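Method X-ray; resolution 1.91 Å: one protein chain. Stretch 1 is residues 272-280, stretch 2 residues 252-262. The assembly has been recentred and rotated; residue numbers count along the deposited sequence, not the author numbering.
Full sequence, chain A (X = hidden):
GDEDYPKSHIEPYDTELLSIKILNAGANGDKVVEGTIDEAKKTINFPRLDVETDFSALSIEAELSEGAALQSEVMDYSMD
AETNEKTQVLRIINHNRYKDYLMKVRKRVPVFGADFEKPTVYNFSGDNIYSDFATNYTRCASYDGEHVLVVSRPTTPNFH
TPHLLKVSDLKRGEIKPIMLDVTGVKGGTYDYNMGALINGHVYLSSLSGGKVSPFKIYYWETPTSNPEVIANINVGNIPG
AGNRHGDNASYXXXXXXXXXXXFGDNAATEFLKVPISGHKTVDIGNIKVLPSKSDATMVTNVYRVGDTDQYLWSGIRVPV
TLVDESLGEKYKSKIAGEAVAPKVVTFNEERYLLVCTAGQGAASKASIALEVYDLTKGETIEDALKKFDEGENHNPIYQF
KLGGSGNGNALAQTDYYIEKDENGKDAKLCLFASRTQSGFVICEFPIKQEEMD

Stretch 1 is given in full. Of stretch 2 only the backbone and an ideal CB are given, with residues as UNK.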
ATOM      1  N   LEU A 272     -22.162  -9.661  10.057  1.00 39.06           N
ATOM      2  CA  LEU A 272     -22.227  -9.427  11.498  1.00 46.59           C
ATOM      3  C   LEU A 272     -21.169  -8.374  11.762  1.00 43.26           C
ATOM      4  O   LEU A 272     -20.030  -8.565  11.415  1.00 41.83           O
ATOM      5  CB  LEU A 272     -21.883 -10.691  12.296  1.00 43.02           C
ATOM      6  CG  LEU A 272     -22.858 -11.858  12.052  1.00 47.89           C
ATOM      7  CD1 LEU A 272     -22.519 -13.033  12.974  1.00 40.06           C
ATOM      8  CD2 LEU A 272     -24.334 -11.436  12.195  1.00 42.77           C
ATOM      9  N   LYS A 273     -21.579  -7.229  12.294  1.00 42.14           N
ATOM     10  CA  LYS A 273     -20.679  -6.163  12.750  1.00 45.29           C
ATOM     11  C   LYS A 273     -20.501  -6.336  14.269  1.00 47.24           C
ATOM     12  O   LYS A 273     -21.392  -6.028  15.038  1.00 43.47           O
ATOM     13  CB  LYS A 273     -21.256  -4.768  12.438  1.00 53.72           C
ATOM     14  CG  LYS A 273     -20.334  -3.662  12.904  1.00 57.55           C
ATOM     15  CD  LYS A 273     -20.674  -2.293  12.356  1.00 49.10           C
ATOM     16  CE  LYS A 273     -21.823  -1.657  13.109  1.00 60.56           C
ATOM     17  NZ  LYS A 273     -21.694  -0.188  13.033  1.00 73.24           N
ATOM     18  N   VAL A 274     -19.338  -6.791  14.686  1.00 42.01           N
ATOM     19  CA  VAL A 274     -19.062  -7.163  16.096  1.00 45.22           C
ATOM     20  C   VAL A 274     -18.214  -6.078  16.770  1.00 47.60           C
ATOM     21  O   VAL A 274     -17.078  -5.888  16.394  1.00 41.54           O
ATOM     22  CB  VAL A 274     -18.343  -8.499  16.142  1.00 39.62           C
ATOM     23  CG1 VAL A 274     -18.053  -8.930  17.589  1.00 41.81           C
ATOM     24  CG2 VAL A 274     -19.191  -9.576  15.446  1.00 40.27           C
ATOM     25  N   PRO A 275     -18.775  -5.333  17.744  1.00 42.60           N
ATOM     26  CA  PRO A 275     -17.940  -4.270  18.341  1.00 47.33           C
ATOM     27  C   PRO A 275     -16.911  -4.800  19.326  1.00 46.35           C
ATOM     28  O   PRO A 275     -17.175  -5.772  20.030  1.00 47.39           O
ATOM     29  CB  PRO A 275     -18.944  -3.380  19.097  1.00 46.37           C
ATOM     30  CG  PRO A 275     -20.294  -3.827  18.614  1.00 50.67           C
ATOM     31  CD  PRO A 275     -20.150  -5.289  18.263  1.00 45.95           C
ATOM     32  N   ILE A 276     -15.759  -4.137  19.360  1.00 44.57           N
ATOM     33  CA  ILE A 276     -14.671  -4.492  20.255  1.00 45.67           C
ATOM     34  C   ILE A 276     -14.146  -3.190  20.861  1.00 51.47           C
ATOM     35  O   ILE A 276     -14.078  -2.185  20.177  1.00 48.17           O
ATOM     36  CB  ILE A 276     -13.590  -5.355  19.538  1.00 52.11           C
ATOM     37  CG1 ILE A 276     -12.506  -5.802  20.527  1.00 59.70           C
ATOM     38  CG2 ILE A 276     -12.916  -4.609  18.440  1.00 47.99           C
ATOM     39  CD1 ILE A 276     -11.780  -7.072  20.118  1.00 56.82           C
ATOM     40  N   SER A 277     -13.841  -3.220  22.153  1.00 43.59           N
ATOM     41  CA  SER A 277     -13.253  -2.104  22.874  1.00 50.56           C
ATOM     42  C   SER A 277     -12.191  -2.596  23.837  1.00 48.96           C
ATOM     43  O   SER A 277     -12.223  -3.734  24.314  1.00 47.75           O
ATOM     44  CB  SER A 277     -14.309  -1.315  23.676  1.00 49.01           C
ATOM     45  OG  SER A 277     -14.967  -2.196  24.562  1.00 62.87           O
ATOM     46  N   GLY A 278     -11.243  -1.715  24.114  1.00 56.29           N
ATOM     47  CA  GLY A 278     -10.135  -2.011  25.006  1.00 49.60           C
ATOM     48  C   GLY A 278      -9.384  -3.259  24.589  1.00 48.16           C
ATOM     49  O   GLY A 278      -8.923  -3.983  25.433  1.00 46.99           O
ATOM     50  N   HIS A 279      -9.291  -3.533  23.287  1.00 44.67           N
ATOM     51  CA  HIS A 279      -8.566  -4.657  22.717  1.00 51.57           C
ATOM     52  C   HIS A 279      -9.210  -6.038  22.904  1.00 49.30           C
ATOM     53  O   HIS A 279      -8.996  -6.874  22.067  1.00 47.07           O
ATOM     54  CB  HIS A 279      -7.112  -4.777  23.207  1.00 47.95           C
ATOM     55  CG  HIS A 279      -6.306  -3.530  23.075  1.00 47.38           C
ATOM     56  ND1 HIS A 279      -6.269  -2.580  24.074  1.00 53.64           N
ATOM     57  CD2 HIS A 279      -5.481  -3.089  22.106  1.00 42.69           C
ATOM     58  CE1 HIS A 279      -5.460  -1.606  23.710  1.00 44.48           C
ATOM     59  NE2 HIS A 279      -4.975  -1.880  22.517  1.00 51.10           N
ATOM     60  N   LYS A 280      -9.901  -6.280  24.017  1.00 47.63           N
ATOM     61  CA  LYS A 280     -10.360  -7.619  24.378  1.00 51.28           C
ATOM     62  C   LYS A 280     -11.816  -7.743  24.680  1.00 45.12           C
ATOM     63  O   LYS A 280     -12.249  -8.852  24.955  1.00 47.99           O
ATOM     64  CB  LYS A 280      -9.677  -8.031  25.688  1.00 56.81           C
ATOM     65  CG  LYS A 280      -8.186  -8.076  25.650  1.00 62.41           C
ATOM     66  CD  LYS A 280      -7.628  -8.071  27.049  1.00 65.27           C
ATOM     67  CE  LYS A 280      -7.802  -9.386  27.734  1.00 71.87           C
ATOM     68  NZ  LYS A 280      -7.165  -9.301  29.088  1.00 71.61           N
ATOM     69  N   UNK A 252     -11.072  -4.403  12.246  1.00 40.06           N
ATOM     70  CA  UNK A 252     -10.817  -2.960  12.253  1.00 39.94           C
ATOM     71  C   UNK A 252     -10.649  -2.516  13.723  1.00 44.09           C
ATOM     72  O   UNK A 252     -11.601  -2.241  14.385  1.00 43.96           O
ATOM     73  CB  UNK A 252     -11.950  -2.195  11.566  1.00 39.94           C
ATOM     74  N   UNK A 253      -9.437  -2.541  14.243  1.00 41.85           N
ATOM     75  CA  UNK A 253      -9.216  -2.239  15.632  1.00 40.70           C
ATOM     76  C   UNK A 253      -8.120  -1.181  15.664  1.00 44.59           C
ATOM     77  O   UNK A 253      -7.029  -1.398  15.146  1.00 42.80           O
ATOM     78  CB  UNK A 253      -8.843  -3.486  16.437  1.00 40.70           C
ATOM     79  N   UNK A 254      -8.427  -0.055  16.282  1.00 42.68           N
ATOM     80  CA  UNK A 254      -7.536   1.112  16.321  1.00 48.26           C
ATOM     81  C   UNK A 254      -6.477   0.979  17.419  1.00 54.69           C
ATOM     82  O   UNK A 254      -6.401  -0.046  18.098  1.00 49.54           O
ATOM     83  CB  UNK A 254      -8.350   2.389  16.538  1.00 48.26           C
ATOM     84  N   UNK A 255      -5.668   2.017  17.607  1.00 51.37           N
ATOM     85  CA  UNK A 255      -4.540   1.909  18.516  1.00 59.68           C
ATOM     86  C   UNK A 255      -4.988   1.794  19.963  1.00 49.74           C
ATOM     87  O   UNK A 255      -4.248   1.257  20.777  1.00 58.42           O
ATOM     88  CB  UNK A 255      -3.614   3.116  18.351  1.00 59.68           C
ATOM     89  N   UNK A 256      -6.198   2.267  20.271  1.00 52.91           N
ATOM     90  CA  UNK A 256      -6.772   2.099  21.596  1.00 47.01           C
ATOM     91  C   UNK A 256      -7.532   0.782  21.764  1.00 45.66           C
ATOM     92  O   UNK A 256      -8.151   0.590  22.793  1.00 56.90           O
ATOM     93  CB  UNK A 256      -7.708   3.271  21.898  1.00 47.01           C
ATOM     94  N   UNK A 257      -7.491  -0.112  20.773  1.00 50.26           N
ATOM     95  CA  UNK A 257      -8.208  -1.398  20.876  1.00 46.34           C
ATOM     96  C   UNK A 257      -9.718  -1.300  20.654  1.00 44.86           C
ATOM     97  O   UNK A 257     -10.487  -2.171  21.071  1.00 47.01           O
ATOM     98  CB  UNK A 257      -7.954  -2.010  22.255  1.00 46.34           C
ATOM     99  N   UNK A 258     -10.128  -0.257  19.943  1.00 42.57           N
ATOM    100  CA  UNK A 258     -11.530   0.014  19.648  1.00 50.82           C
ATOM    101  C   UNK A 258     -11.847  -0.102  18.177  1.00 46.47           C
ATOM    102  O   UNK A 258     -11.112   0.422  17.340  1.00 47.28           O
ATOM    103  CB  UNK A 258     -11.912   1.411  20.143  1.00 50.82           C
ATOM    104  N   UNK A 259     -12.983  -0.730  17.897  1.00 42.81           N
ATOM    105  CA  UNK A 259     -13.500  -0.777  16.542  1.00 51.46           C
ATOM    106  C   UNK A 259     -14.536  -1.876  16.361  1.00 50.53           C
ATOM    107  O   UNK A 259     -15.354  -2.153  17.245  1.00 42.30           O
ATOM    108  CB  UNK A 259     -12.352  -0.976  15.551  1.00 51.46           C
ATOM    109  N   UNK A 260     -14.484  -2.505  15.201  1.00 43.64           N
ATOM    110  CA  UNK A 260     -15.489  -3.505  14.788  1.00 42.78           C
ATOM    111  C   UNK A 260     -14.798  -4.608  13.998  1.00 46.16           C
ATOM    112  O   UNK A 260     -13.877  -4.336  13.238  1.00 43.53           O
ATOM    113  CB  UNK A 260     -16.600  -2.864  13.953  1.00 42.78           C
ATOM    114  N   UNK A 261     -15.295  -5.822  14.132  1.00 39.33           N
ATOM    115  CA  UNK A 261     -14.910  -6.900  13.266  1.00 38.37           C
ATOM    116  C   UNK A 261     -16.165  -7.204  12.388  1.00 41.22           C
ATOM    117  O   UNK A 261     -17.281  -7.427  12.891  1.00 39.71           O
ATOM    118  CB  UNK A 261     -14.435  -8.116  14.064  1.00 38.37           C
ATOM    119  N   UNK A 262     -15.972  -7.246  11.084  1.00 37.69           N
ATOM    120  CA  UNK A 262     -17.044  -7.567  10.156  1.00 35.18           C
ATOM    121  C   UNK A 262     -16.869  -9.010   9.680  1.00 45.32           C
ATOM    122  O   UNK A 262     -15.806  -9.350   9.146  1.00 35.22           O
ATOM    123  CB  UNK A 262     -17.056  -6.595   8.974  1.00 35.18           C
TER

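Residues 259-262 run antiparallel to 272-277, with backbone hydrogen bonds at the 259/Ile276 and 261/Val274 pairs.

Position 252 points sideways, with nothing of stretch 1 near its CB. Many side chains would suit. It is Asn252, held by partners elsewhere in the structure.

Position 253 points toward stretch 1. Its CB lies 4.7 Å from Ile276 CG2, so an aliphatic side chain fits. It is Ile253, whose CG1 packs 3.7 Å from Ile276 CG2.

Positions 254 to 257 form a type I turn. Position 254 points sideways, and a short acceptor could collect the free amides of the turn. It is Asp254. Asp254 OD1 accepts from the N of position 256 (2.9 Å, weak) and from the N of position 258 (3.0 Å).

Positions 255 and 256 point away into space free of stretch 1, where polar residues are at ease. They are Glu255 and Asn256. Asn256 O lies over a face of the His279 ring, 3.6 Å from CE1.

Position 257 has positive phi, and its CB would sit 2.3 Å from His279 N, a clash. Only glycine fits. Gly257 CA lies over the same ring, 3.5 Å from its centroid, a CH-pi contact. His279 N donates to Gly257 O at 2.9 Å.

Position 258 points sideways. Its CB is 5.1 Å from Gly278 N, an amide in need of an acceptor, so Asn or Asp, whose side-chain oxygen can span the gap, would be reasonable; Ser would fall short. It is Asn258, chi1 m. Its end comes nearer, and OD1 accepts from Gly278 N at 3.0 Å.

Position 259 has phi/psi 162/-142, and a CB would lie 1.9 Å from the O of position 252. Glycine is required. Gly259 N donates to Ile276 O, and Ile276 N to Gly259 O, both at 2.9 Å.

Position 260 shares a face with Lys273 and Pro275. Its CB is 4.0 Å from Lys273 CG. An aromatic could meet both the aliphatic chain and the amine; an acid or a large aliphatic is also plausible. It is Phe260. Lys273 NZ makes a cation-pi contact 4.2 Å from its ring centroid, and CD lies over the ring at 4.0 Å. Phe260 CE1 meets Pro275 CB at 3.9 Å.

Position 261 lies on the face of Val274 and Ile276, which favours a branched aliphatic. It is Ile261. Its CB is 4.4 Å from Val274 CB, and its CD1 4.5 Å from Ile276 CD1.

Position 262 returns to the Lys273 face, where a long apolar or aromatic side chain can reach the lysine methylenes. It is Phe262, whose CE2 lies 3.6 Å from Lys273 CD.

Stretch 2 (252-262) NIDENGNGFIF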
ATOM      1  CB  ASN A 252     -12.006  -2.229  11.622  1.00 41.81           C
ATOM      2  CG  ASN A 252     -12.144  -2.525  10.151  1.00 39.53           C
ATOM      3  OD1 ASN A 252     -11.452  -1.914   9.333  1.00 41.68           O
ATOM      4  ND2 ASN A 252     -12.966  -3.500   9.814  1.00 38.64           N
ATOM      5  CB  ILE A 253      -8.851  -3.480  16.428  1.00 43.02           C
ATOM      6  CG1 ILE A 253      -9.929  -4.555  16.306  1.00 40.31           C
ATOM      7  CG2 ILE A 253      -8.532  -3.116  17.861  1.00 35.91           C
ATOM      8  CD1 ILE A 253      -9.492  -5.920  16.852  1.00 40.46           C
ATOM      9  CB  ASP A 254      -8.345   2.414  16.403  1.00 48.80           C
ATOM     10  CG  ASP A 254      -9.001   2.654  17.747  1.00 52.26           C
ATOM     11  OD1 ASP A 254      -8.631   2.069  18.793  1.00 57.75           O
ATOM     12  OD2 ASP A 254      -9.934   3.473  17.731  1.00 57.28           O
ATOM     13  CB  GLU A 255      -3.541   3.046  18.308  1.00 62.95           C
ATOM     14  CG  GLU A 255      -4.042   4.402  18.749  1.00 81.12           C
ATOM     15  CD  GLU A 255      -3.110   5.522  18.335  1.00108.62           C
ATOM     16  OE1 GLU A 255      -1.983   5.235  17.854  1.00 96.73           O
ATOM     17  OE2 GLU A 255      -3.511   6.693  18.504  1.00101.84           O
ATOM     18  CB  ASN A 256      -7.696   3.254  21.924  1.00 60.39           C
ATOM     19  CG  ASN A 256      -7.032   4.588  21.688  1.00 68.94           C
ATOM     20  OD1 ASN A 256      -5.910   4.807  22.124  1.00 61.26           O
ATOM     21  ND2 ASN A 256      -7.701   5.466  20.958  1.00 69.29           N
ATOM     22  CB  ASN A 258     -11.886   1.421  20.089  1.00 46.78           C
ATOM     23  CG  ASN A 258     -11.740   1.602  21.571  1.00 53.92           C
ATOM     24  OD1 ASN A 258     -11.923   0.662  22.339  1.00 53.73           O
ATOM     25  ND2 ASN A 258     -11.374   2.798  21.983  1.00 51.66           N
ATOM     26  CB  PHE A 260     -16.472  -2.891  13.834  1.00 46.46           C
ATOM     27  CG  PHE A 260     -17.295  -1.810  14.433  1.00 45.35           C
ATOM     28  CD1 PHE A 260     -18.242  -2.117  15.393  1.00 50.10           C
ATOM     29  CD2 PHE A 260     -17.097  -0.469  14.074  1.00 46.83           C
ATOM     30  CE1 PHE A 260     -19.025  -1.105  15.978  1.00 49.47           C
ATOM     31  CE2 PHE A 260     -17.863   0.544  14.658  1.00 50.94           C
ATOM     32  CZ  PHE A 260     -18.824   0.226  15.612  1.00 55.26           C
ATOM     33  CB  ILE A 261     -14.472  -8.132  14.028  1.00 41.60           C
ATOM     34  CG1 ILE A 261     -13.449  -7.761  15.115  1.00 42.84           C
ATOM     35  CG2 ILE A 261     -13.896  -9.170  13.014  1.00 37.34           C
ATOM     36  CD1 ILE A 261     -13.277  -8.766  16.248  1.00 42.69           C
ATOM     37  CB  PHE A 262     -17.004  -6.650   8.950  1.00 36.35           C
ATOM     38  CG  PHE A 262     -17.331  -5.197   9.259  1.00 44.19           C
ATOM     39  CD1 PHE A 262     -16.324  -4.292   9.578  1.00 41.22           C
ATOM     40  CD2 PHE A 262     -18.625  -4.732   9.138  1.00 43.19           C
ATOM     41  CE1 PHE A 262     -16.619  -2.967   9.802  1.00 44.16           C
ATOM     42  CE2 PHE A 262     -18.930  -3.411   9.425  1.00 47.06           C
ATOM     43  CZ  PHE A 262     -17.910  -2.532   9.746  1.00 43.37           C
TER
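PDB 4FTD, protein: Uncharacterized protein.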